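Local coordinates for protein putative transporter (Clostridium difficile 630, PDB 3LV9) that is a putative membrane transporter, represented here by its paired CBS domains, and as a whole protein may bind flavin adenine dinucleotide, at residues Met35-Glu40 with Pro60-Lys66; Val56-Val61 with Phe72-Arg76; Glu44-Leu48 with Lys82-Ile88. One frame throughout, in Å; residues are numbered along the deposited sequence. Where two conformers were deposited one is given.

Interaction 1. Residues Met35-Glu40 with Pro60-Lys66. With PO4 (phosphate ion), chain B.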
loop_
_atom_site.group_PDB
_atom_site.type_symbol
_atom_site.label_atom_id
_atom_site.label_comp_id
_atom_site.label_asym_id
_atom_site.label_seq_id
_atom_site.Cartn_x
_atom_site.Cartn_y
_atom_site.Cartn_z
HETATM N N MSE A 35 -11.439 -6.125 -10.846
HETATM C CA MSE A 35 -10.603 -6.730 -9.831
HETATM C C MSE A 35 -9.492 -7.548 -10.493
HETATM O O MSE A 35 -9.736 -8.296 -11.443
HETATM C CB MSE A 35 -11.494 -7.588 -8.932
HETATM C CG MSE A 35 -10.861 -8.786 -8.335
HETATM SE SE MSE A 35 -12.146 -9.733 -7.211
HETATM C CE MSE A 35 -11.244 -11.441 -7.077
ATOM N N VAL A 36 -8.280 -7.405 -10.014
ATOM C CA VAL A 36 -7.223 -8.260 -10.491
ATOM C C VAL A 36 -6.887 -9.409 -9.561
ATOM O O VAL A 36 -6.474 -9.205 -8.446
ATOM C CB VAL A 36 -5.973 -7.457 -10.767
ATOM C CG1 VAL A 36 -4.818 -8.384 -10.956
ATOM C CG2 VAL A 36 -6.176 -6.596 -12.034
ATOM N N CYS A 37 -7.049 -10.624 -10.066
ATOM C CA CYS A 37 -6.735 -11.857 -9.374
ATOM C C CYS A 37 -5.482 -12.441 -9.969
ATOM O O CYS A 37 -5.333 -12.488 -11.182
ATOM C CB CYS A 37 -7.867 -12.898 -9.567
ATOM S SG CYS A 37 -8.095 -13.880 -8.056
ATOM N N ILE A 38 -4.596 -12.934 -9.119
ATOM C CA ILE A 38 -3.544 -13.774 -9.557
ATOM C C ILE A 38 -4.092 -15.187 -9.577
ATOM O O ILE A 38 -4.495 -15.688 -8.533
ATOM C CB ILE A 38 -2.394 -13.729 -8.570
ATOM C CG1 ILE A 38 -1.751 -12.335 -8.559
ATOM C CG2 ILE A 38 -1.336 -14.755 -8.972
ATOM C CD1 ILE A 38 -0.510 -12.255 -7.737
ATOM N N TYR A 39 -4.102 -15.859 -10.721
ATOM C CA TYR A 39 -4.583 -17.252 -10.748
ATOM C C TYR A 39 -3.436 -18.186 -10.339
ATOM O O TYR A 39 -2.271 -17.893 -10.610
ATOM C CB TYR A 39 -5.133 -17.624 -12.130
ATOM C CG TYR A 39 -6.342 -16.796 -12.547
ATOM C CD1 TYR A 39 -7.626 -17.273 -12.373
ATOM C CD2 TYR A 39 -6.197 -15.562 -13.140
ATOM C CE1 TYR A 39 -8.724 -16.540 -12.746
ATOM C CE2 TYR A 39 -7.318 -14.807 -13.512
ATOM C CZ TYR A 39 -8.565 -15.306 -13.293
ATOM O OH TYR A 39 -9.673 -14.583 -13.639
ATOM N N GLU A 40 -3.735 -19.309 -9.706
ATOM C CA GLU A 40 -2.626 -20.194 -9.318
ATOM C C GLU A 40 -1.842 -20.711 -10.531
ATOM O O GLU A 40 -0.692 -21.066 -10.397
ATOM C CB GLU A 40 -3.038 -21.343 -8.335
ATOM C CG GLU A 40 -4.016 -22.344 -8.843
ATOM C CD GLU A 40 -4.351 -23.471 -7.820
ATOM O OE1 GLU A 40 -3.716 -23.615 -6.743
ATOM O OE2 GLU A 40 -5.287 -24.220 -8.108
ATOM N N PRO A 60 -5.704 -10.826 -4.350
ATOM C CA PRO A 60 -6.337 -12.098 -4.253
ATOM C C PRO A 60 -5.765 -13.108 -5.232
ATOM O O PRO A 60 -5.335 -12.732 -6.290
ATOM C CB PRO A 60 -7.788 -11.795 -4.577
ATOM C CG PRO A 60 -7.733 -10.613 -5.462
ATOM C CD PRO A 60 -6.519 -9.839 -5.075
ATOM N N VAL A 61 -5.759 -14.378 -4.817
ATOM C CA VAL A 61 -5.333 -15.486 -5.591
ATOM C C VAL A 61 -6.595 -16.342 -5.847
ATOM O O VAL A 61 -7.381 -16.625 -4.910
ATOM C CB VAL A 61 -4.287 -16.298 -4.808
ATOM C CG1 VAL A 61 -3.973 -17.584 -5.496
ATOM C CG2 VAL A 61 -3.032 -15.481 -4.599
ATOM N N CYS A 62 -6.790 -16.704 -7.110
ATOM C CA CYS A 62 -7.906 -17.513 -7.592
ATOM C C CYS A 62 -7.477 -18.811 -8.217
ATOM O O CYS A 62 -6.463 -18.873 -8.842
ATOM C CB CYS A 62 -8.677 -16.789 -8.685
ATOM S SG CYS A 62 -9.074 -15.164 -8.404
ATOM N N ARG A 63 -8.311 -19.821 -8.091
ATOM C CA ARG A 63 -8.173 -21.076 -8.806
ATOM C C ARG A 63 -9.222 -21.052 -9.887
ATOM O O ARG A 63 -10.420 -21.007 -9.611
ATOM C CB ARG A 63 -8.389 -22.237 -7.822
ATOM C CG ARG A 63 -8.546 -23.665 -8.365
ATOM C CD ARG A 63 -8.580 -24.686 -7.180
ATOM N NE ARG A 63 -7.223 -24.858 -6.613
ATOM C CZ ARG A 63 -6.916 -25.264 -5.365
ATOM N NH1 ARG A 63 -7.859 -25.575 -4.476
ATOM N NH2 ARG A 63 -5.631 -25.354 -4.986
ATOM N N LYS A 64 -8.756 -21.018 -11.125
ATOM C CA LYS A 64 -9.609 -21.138 -12.315
ATOM C C LYS A 64 -10.428 -19.895 -12.648
ATOM O O LYS A 64 -10.309 -19.352 -13.745
ATOM C CB LYS A 64 -10.524 -22.389 -12.244
ATOM C CG LYS A 64 -9.820 -23.722 -12.511
ATOM C CD LYS A 64 -8.845 -23.631 -13.691
ATOM C CE LYS A 64 -8.914 -24.829 -14.645
ATOM N NZ LYS A 64 -8.030 -24.599 -15.864
ATOM N N ASN A 65 -11.285 -19.480 -11.729
ATOM C CA ASN A 65 -12.142 -18.317 -11.924
ATOM C C ASN A 65 -12.217 -17.443 -10.669
ATOM O O ASN A 65 -11.781 -17.828 -9.582
ATOM C CB ASN A 65 -13.539 -18.768 -12.305
ATOM C CG ASN A 65 -14.108 -19.706 -11.299
ATOM O OD1 ASN A 65 -14.499 -19.288 -10.212
ATOM N ND2 ASN A 65 -14.109 -20.990 -11.619
ATOM N N LYS A 66 -12.792 -16.263 -10.829
ATOM C CA LYS A 66 -12.807 -15.271 -9.766
ATOM C C LYS A 66 -13.797 -15.631 -8.618
ATOM O O LYS A 66 -13.845 -14.930 -7.617
ATOM C CB LYS A 66 -13.112 -13.892 -10.363
ATOM C CG LYS A 66 -11.893 -13.162 -10.977
ATOM C CD LYS A 66 -12.318 -11.869 -11.668
ATOM C CE LYS A 66 -11.133 -11.151 -12.367
ATOM N NZ LYS A 66 -11.658 -10.181 -13.435
HETATM P P PO4 B . -9.582 -12.169 -15.931
HETATM O O1 PO4 B . -10.217 -11.877 -17.272
HETATM O O2 PO4 B . -10.540 -13.037 -15.161
HETATM O O3 PO4 B . -8.295 -12.946 -16.045
HETATM O O4 PO4 B . -9.332 -10.834 -15.269
#
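Lys-66 NZ is gripped by several acceptors: it bonds phosphate O4 at 3.0 Å and, more weakly, the carbonyl O of Met-35 at 3.3 Å, while the carbonyl of Arg-32 takes a further bond. The setting is a pair of parallel strands, 38-39 and 58-62, joined by helix 44-53 in a beta-alpha-beta unit of a CBS domain. The ladder between the strands starts with Ile-38 N donating to Pro-60 O at 2.9 Å; Cys-62 N then returns a bond to Ile-38 O, and Glu-40 N reaches Cys-62 O. A disulfide ties Cys-37, just before strand 38-39, to Cys-62 on strand 58-62, although the modelled SG-SG length of 1.7 Å is shorter than a normal disulfide and is doubtful in detail. Cys-62 SG also sits above the face of the Tyr-39 ring, 4.9 Å from its centroid and 23° off the normal, a sulfur-aromatic contact at some distance. The same ring meets Asn-65 CA with its edge and sends its hydroxyl to the phosphate, at a modelled distance too short to trust. That ion probably came from the crystallisation liquor, so the lysine and tyrosine need not mark a natural anion site. Next to Lys-66, the selenomethionine Met-35 lies alongside Pro-60, pointing the other way, its methyl CE 4.0 Å from the ring carbon CG. At the far, exposed end, Glu-40 has CG between its backbone N and carbonyl carbon (chi1 63°), and the extended chain beyond carries the carboxylate to Arg-63. The two flat groups are turned 42° apart, and the arginine holds the acid side-on with two nitrogens: NH2 meets OE1 at 3.1 Å, and NE, with OE2 in the guanidinium plane, makes the salt bridge at 2.5 Å, reaching that oxygen from above the carboxylate plane.

Interaction 2. Residues Val56-Val61 with Phe72-Arg76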
loop_
_atom_site.group_PDB
_atom_site.type_symbol
_atom_site.label_atom_id
_atom_site.label_comp_id
_atom_site.label_asym_id
_atom_site.label_seq_id
_atom_site.Cartn_x
_atom_site.Cartn_y
_atom_site.Cartn_z
ATOM N N VAL A 56 -0.681 -1.590 -6.710
ATOM C CA VAL A 56 -1.500 -2.230 -5.678
ATOM C C VAL A 56 -0.655 -3.197 -4.847
ATOM O O VAL A 56 0.290 -3.784 -5.368
ATOM C CB VAL A 56 -2.677 -2.941 -6.421
ATOM C CG1 VAL A 56 -3.368 -4.014 -5.597
ATOM C CG2 VAL A 56 -3.659 -1.865 -6.939
ATOM N N THR A 57 -1.010 -3.381 -3.582
ATOM C CA THR A 57 -0.140 -4.063 -2.620
ATOM C C THR A 57 -0.588 -5.458 -2.244
ATOM O O THR A 57 0.246 -6.297 -1.865
ATOM C CB THR A 57 0.015 -3.220 -1.304
ATOM O OG1 THR A 57 1.236 -2.477 -1.355
ATOM C CG2 THR A 57 0.125 -4.078 -0.088
ATOM N N ARG A 58 -1.899 -5.694 -2.325
ATOM C CA ARG A 58 -2.478 -6.976 -1.904
ATOM C C ARG A 58 -3.349 -7.571 -3.027
ATOM O O ARG A 58 -4.266 -6.917 -3.529
ATOM C CB ARG A 58 -3.272 -6.806 -0.598
ATOM C CG ARG A 58 -2.396 -6.605 0.669
ATOM C CD ARG A 58 -3.211 -6.352 1.984
ATOM N NE ARG A 58 -2.344 -6.273 3.170
ATOM C CZ ARG A 58 -1.946 -5.140 3.748
ATOM N NH1 ARG A 58 -2.354 -3.964 3.287
ATOM N NH2 ARG A 58 -1.135 -5.179 4.797
ATOM N N TYR A 59 -3.048 -8.803 -3.432
ATOM C CA TYR A 59 -3.781 -9.411 -4.520
ATOM C C TYR A 59 -4.421 -10.695 -4.075
ATOM O O TYR A 59 -3.768 -11.574 -3.527
ATOM C CB TYR A 59 -2.896 -9.705 -5.703
ATOM C CG TYR A 59 -2.376 -8.499 -6.459
ATOM C CD1 TYR A 59 -2.975 -8.094 -7.673
ATOM C CD2 TYR A 59 -1.274 -7.794 -6.009
ATOM C CE1 TYR A 59 -2.490 -6.991 -8.398
ATOM C CE2 TYR A 59 -0.773 -6.666 -6.731
ATOM C CZ TYR A 59 -1.387 -6.293 -7.924
ATOM O OH TYR A 59 -0.923 -5.199 -8.647
ATOM N N PRO A 60 -5.704 -10.826 -4.350
ATOM C CA PRO A 60 -6.337 -12.098 -4.253
ATOM C C PRO A 60 -5.765 -13.108 -5.232
ATOM O O PRO A 60 -5.335 -12.732 -6.290
ATOM C CB PRO A 60 -7.788 -11.795 -4.577
ATOM C CG PRO A 60 -7.733 -10.613 -5.462
ATOM C CD PRO A 60 -6.519 -9.839 -5.075
ATOM N N VAL A 61 -5.759 -14.378 -4.817
ATOM C CA VAL A 61 -5.333 -15.486 -5.591
ATOM C C VAL A 61 -6.595 -16.342 -5.847
ATOM O O VAL A 61 -7.381 -16.625 -4.910
ATOM C CB VAL A 61 -4.287 -16.298 -4.808
ATOM C CG1 VAL A 61 -3.973 -17.584 -5.496
ATOM C CG2 VAL A 61 -3.032 -15.481 -4.599
ATOM N N PHE A 72 -5.230 -14.338 -0.266
ATOM C CA PHE A 72 -4.543 -13.281 -0.964
ATOM C C PHE A 72 -3.051 -13.295 -0.699
ATOM O O PHE A 72 -2.550 -14.011 0.171
ATOM C CB PHE A 72 -5.123 -11.934 -0.598
ATOM C CG PHE A 72 -4.626 -11.376 0.711
ATOM C CD1 PHE A 72 -3.587 -10.473 0.728
ATOM C CD2 PHE A 72 -5.262 -11.700 1.908
ATOM C CE1 PHE A 72 -3.152 -9.887 1.932
ATOM C CE2 PHE A 72 -4.841 -11.131 3.142
ATOM C CZ PHE A 72 -3.777 -10.224 3.152
ATOM N N VAL A 73 -2.341 -12.490 -1.469
ATOM C CA VAL A 73 -0.949 -12.396 -1.275
ATOM C C VAL A 73 -0.576 -10.951 -1.272
ATOM O O VAL A 73 -1.274 -10.122 -1.841
ATOM C CB VAL A 73 -0.167 -13.175 -2.347
ATOM C CG1 VAL A 73 -0.366 -14.654 -2.128
ATOM C CG2 VAL A 73 -0.584 -12.757 -3.763
ATOM N N HIS A 74 0.529 -10.663 -0.591
ATOM C CA HIS A 74 1.082 -9.328 -0.529
ATOM C C HIS A 74 2.281 -9.253 -1.454
ATOM O O HIS A 74 3.115 -10.169 -1.515
ATOM C CB HIS A 74 1.517 -9.035 0.896
ATOM C CG HIS A 74 1.855 -7.609 1.140
ATOM N ND1 HIS A 74 2.851 -6.950 0.449
ATOM C CD2 HIS A 74 1.323 -6.709 1.999
ATOM C CE1 HIS A 74 2.907 -5.696 0.860
ATOM N NE2 HIS A 74 1.982 -5.522 1.793
ATOM N N ILE A 75 2.395 -8.127 -2.129
ATOM C CA ILE A 75 3.408 -7.908 -3.140
ATOM C C ILE A 75 4.881 -8.144 -2.630
ATOM O O ILE A 75 5.742 -8.588 -3.369
ATOM C CB ILE A 75 3.158 -6.473 -3.721
ATOM C CG1 ILE A 75 3.666 -6.298 -5.123
ATOM C CG2 ILE A 75 3.736 -5.357 -2.821
ATOM C CD1 ILE A 75 3.803 -4.810 -5.465
ATOM N N ARG A 76 5.168 -7.851 -1.364
ATOM C CA ARG A 76 6.543 -7.928 -0.853
ATOM C C ARG A 76 7.000 -9.349 -0.729
ATOM O O ARG A 76 8.168 -9.690 -1.012
ATOM C CB ARG A 76 6.667 -7.292 0.524
ATOM C CG ARG A 76 7.113 -5.889 0.436
ATOM C CD ARG A 76 7.524 -5.346 1.775
ATOM N NE ARG A 76 6.467 -5.405 2.769
ATOM C CZ ARG A 76 5.587 -4.431 3.040
ATOM N NH1 ARG A 76 4.686 -4.632 4.001
ATOM N NH2 ARG A 76 5.584 -3.267 2.375
#
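His-74 and Thr-57 meet where strand 69-74 gives way to helix 75-85. From CB, 4.1 Å from Thr-57 O, the histidine runs with CG anti to its own backbone N (chi1 -169°), which lays the ring over that carbonyl. Thr-57 O lies above one face of the ring, toward the rim, 3.5 Å from His-74 ND1. ND1 itself accepts the capping bond from Arg-76 N, in the ring plane and nearly straight (177°). CE1 lies over the centre of the Arg-76 guanidinium. At the tip, NE2 comes to 3.0 Å from Thr-57 CG2; the spacing is tight and the threonine torsion lies off any staggered position, so its detail is doubtful. His-74 CD2 is 3.9 Å from Arg-58 NE, which comes in obliquely; Arg-58 was deposited in two conformers, so this contact is doubtful. Meanwhile Thr-57 O accepts from Ile-75 N at 2.8 Å, and Tyr-59 and Val-73 exchange backbone bonds in both directions. Val-61 CG2 packs on Val-73 CG1 at 3.7 Å. Arg-76 reaches on to a salt bridge with Glu-137 of the second subunit. Together these make an antiparallel beta hairpin of a CBS domain, whose second strand runs straight into a helix with His-74 as N-cap.

Interaction 3. Residues Glu44-Leu48 with Lys82-Ile88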
loop_
_atom_site.group_PDB
_atom_site.type_symbol
_atom_site.label_atom_id
_atom_site.label_comp_id
_atom_site.label_asym_id
_atom_site.label_seq_id
_atom_site.Cartn_x
_atom_site.Cartn_y
_atom_site.Cartn_z
ATOM N N GLU A 44 4.976 -16.802 -14.010
ATOM C CA GLU A 44 5.670 -15.819 -13.186
ATOM C C GLU A 44 5.860 -14.522 -13.957
ATOM O O GLU A 44 5.749 -13.420 -13.398
ATOM C CB GLU A 44 6.994 -16.408 -12.639
ATOM C CG GLU A 44 6.676 -17.467 -11.569
ATOM C CD GLU A 44 7.856 -18.269 -10.985
ATOM O OE1 GLU A 44 8.948 -17.709 -10.789
ATOM O OE2 GLU A 44 7.594 -19.457 -10.655
ATOM N N GLU A 45 6.074 -14.641 -15.262
ATOM C CA GLU A 45 6.207 -13.455 -16.095
ATOM C C GLU A 45 4.926 -12.618 -16.014
ATOM O O GLU A 45 4.960 -11.393 -15.847
ATOM C CB GLU A 45 6.495 -13.875 -17.545
ATOM C CG GLU A 45 7.926 -14.366 -17.777
ATOM C CD GLU A 45 8.904 -13.214 -17.526
ATOM O OE1 GLU A 45 8.929 -12.293 -18.392
ATOM O OE2 GLU A 45 9.573 -13.184 -16.439
ATOM N N LYS A 46 3.785 -13.281 -16.130
ATOM C CA LYS A 46 2.501 -12.587 -16.125
ATOM C C LYS A 46 2.279 -11.868 -14.822
ATOM O O LYS A 46 1.826 -10.735 -14.823
ATOM C CB LYS A 46 1.372 -13.578 -16.358
ATOM C CG LYS A 46 -0.035 -13.003 -16.130
ATOM C CD LYS A 46 -1.060 -13.951 -16.732
ATOM C CE LYS A 46 -2.511 -13.568 -16.381
ATOM N NZ LYS A 46 -3.551 -14.686 -16.714
ATOM N N ILE A 47 2.637 -12.515 -13.718
ATOM C CA ILE A 47 2.460 -11.952 -12.381
ATOM C C ILE A 47 3.278 -10.669 -12.219
ATOM O O ILE A 47 2.762 -9.636 -11.825
ATOM C CB ILE A 47 2.851 -12.979 -11.297
ATOM C CG1 ILE A 47 1.839 -14.128 -11.289
ATOM C CG2 ILE A 47 2.988 -12.332 -9.940
ATOM C CD1 ILE A 47 2.204 -15.289 -10.297
ATOM N N LEU A 48 4.552 -10.711 -12.556
ATOM C CA LEU A 48 5.365 -9.508 -12.441
ATOM C C LEU A 48 4.834 -8.434 -13.359
ATOM O O LEU A 48 4.826 -7.263 -12.996
ATOM C CB LEU A 48 6.792 -9.805 -12.802
ATOM C CG LEU A 48 7.395 -10.849 -11.870
ATOM C CD1 LEU A 48 8.825 -11.205 -12.301
ATOM C CD2 LEU A 48 7.341 -10.388 -10.431
ATOM N N LYS A 82 10.781 -14.336 -5.346
ATOM C CA LYS A 82 11.343 -14.405 -6.678
ATOM C C LYS A 82 12.803 -14.020 -6.637
ATOM O O LYS A 82 13.633 -14.599 -7.337
ATOM C CB LYS A 82 10.602 -13.470 -7.634
ATOM C CG LYS A 82 11.119 -13.504 -9.071
ATOM C CD LYS A 82 10.714 -14.778 -9.794
ATOM C CE LYS A 82 11.228 -14.811 -11.217
ATOM N NZ LYS A 82 11.086 -16.204 -11.785
ATOM N N ILE A 83 13.102 -13.026 -5.827
ATOM C CA ILE A 83 14.449 -12.543 -5.697
ATOM C C ILE A 83 15.310 -13.589 -5.008
ATOM O O ILE A 83 16.391 -13.914 -5.482
ATOM C CB ILE A 83 14.547 -11.269 -4.824
ATOM C CG1 ILE A 83 13.948 -10.049 -5.526
ATOM C CG2 ILE A 83 16.031 -11.005 -4.459
ATOM C CD1 ILE A 83 13.889 -8.803 -4.632
ATOM N N ASN A 84 14.834 -14.101 -3.880
ATOM C CA ASN A 84 15.640 -15.032 -3.103
ATOM C C ASN A 84 15.802 -16.410 -3.794
ATOM O O ASN A 84 16.914 -16.962 -3.813
ATOM C CB ASN A 84 15.068 -15.158 -1.689
ATOM C CG ASN A 84 15.033 -13.788 -0.936
ATOM O OD1 ASN A 84 15.519 -12.738 -1.434
ATOM N ND2 ASN A 84 14.453 -13.807 0.274
ATOM N N GLU A 85 14.729 -16.925 -4.418
ATOM C CA GLU A 85 14.751 -18.289 -5.008
ATOM C C GLU A 85 14.517 -18.450 -6.504
ATOM O O GLU A 85 14.599 -19.547 -7.012
ATOM C CB GLU A 85 13.727 -19.119 -4.270
ATOM C CG GLU A 85 13.839 -18.894 -2.764
ATOM C CD GLU A 85 13.052 -19.899 -1.989
ATOM O OE1 GLU A 85 11.856 -19.585 -1.680
ATOM O OE2 GLU A 85 13.626 -20.997 -1.726
ATOM N N ASN A 86 14.216 -17.362 -7.203
ATOM C CA ASN A 86 13.825 -17.410 -8.611
ATOM C C ASN A 86 12.662 -18.358 -8.836
ATOM O O ASN A 86 12.591 -19.033 -9.833
ATOM C CB ASN A 86 15.023 -17.748 -9.508
ATOM C CG ASN A 86 14.878 -17.184 -10.957
ATOM O OD1 ASN A 86 13.866 -16.543 -11.337
ATOM N ND2 ASN A 86 15.937 -17.376 -11.745
ATOM N N LYS A 87 11.735 -18.376 -7.894
ATOM C CA LYS A 87 10.511 -19.101 -8.066
ATOM C C LYS A 87 9.431 -18.565 -7.108
ATOM O O LYS A 87 9.682 -18.258 -5.952
ATOM C CB LYS A 87 10.791 -20.592 -7.852
ATOM C CG LYS A 87 9.549 -21.453 -7.656
ATOM C CD LYS A 87 9.888 -22.956 -7.679
ATOM C CE LYS A 87 8.841 -23.806 -6.986
ATOM N NZ LYS A 87 7.919 -24.443 -7.959
ATOM N N ILE A 88 8.219 -18.448 -7.623
ATOM C CA ILE A 88 7.085 -18.057 -6.831
ATOM C C ILE A 88 6.311 -19.315 -6.484
ATOM O O ILE A 88 5.981 -20.110 -7.372
ATOM C CB ILE A 88 6.212 -17.072 -7.565
ATOM C CG1 ILE A 88 6.946 -15.726 -7.694
ATOM C CG2 ILE A 88 4.926 -16.832 -6.781
ATOM C CD1 ILE A 88 6.525 -14.860 -8.930
HETATM O O HOH W 1 5.251 -20.654 -9.760
#
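Glu-44 and Lys-82 form a salt bridge, with NZ 2.8 Å from OE1, between the first turn of helix 44-53 and the last turn of helix 75-85, the two helices of this CBS domain. The ammonium approaches OE1 on the anti side, somewhat out of the carboxylate plane. It has a second acceptor in Asn-86 OD1, also 2.8 Å from NZ, so the lysine links the acid to the first residue past its own helix. Asn-86 leaves the helix with positive phi (54°), and this turns the chain back toward helix 44-53. Lys-82 gets its amine there by a bend at chi2 (74°) in an otherwise extended chain.

The other carboxylate oxygen faces the backbone beyond the turn. Ile-88 N makes a weak, fairly straight bond to Glu-44 OE2 at 3.3 Å. A water donates to the same OE2 at 2.8 Å and to Ile-88 O at 2.6 Å, so it bridges acid and main chain. The lysine at OE1 and the water at OE2 probably limit the rotation of the carboxylate, the weak N-H bond adding little, and the nearby positive charge would probably stabilise its ionised form.

Behind the carboxylate, the aliphatic part of Glu-44 runs alongside Ile-88, the two pointing opposite ways. Ile-88 also packs on Leu-78 and Gln-81 of helix 75-85. Val-144 of the second subunit packs on both Leu-48 and Lys-82, placing this surface contact beside the dimer interface. Leu-48 CD1 is 4.5 Å from Lys-82 CE, and Ile-47 CG2 is equally distant from Ile-88 CD1, whose closest approach is to the aliphatic Glu-44 CG at 3.7 Å.

Starting from the N terminus, strand 38-39 comes first, and interaction 1 closes the loop that carries helix 44-53 before the chain returns as strand 58-62. Interaction 2 then closes the short hairpin from that strand to strand 69-74, sharing Pro-60 and Val-61 with interaction 1, so the two cross along the chain and complete one three-stranded sheet. Interaction 3 spans the longer loop from helix 44-53 to the end of helix 75-85; interaction 2 is nested inside it, while interaction 1 crosses it. Ile-38 joins the layers, packing on Tyr-59 and Val-73 of the sheet and on Ile-47 of the helix. Interactions 2 and 3 both also touch the second subunit.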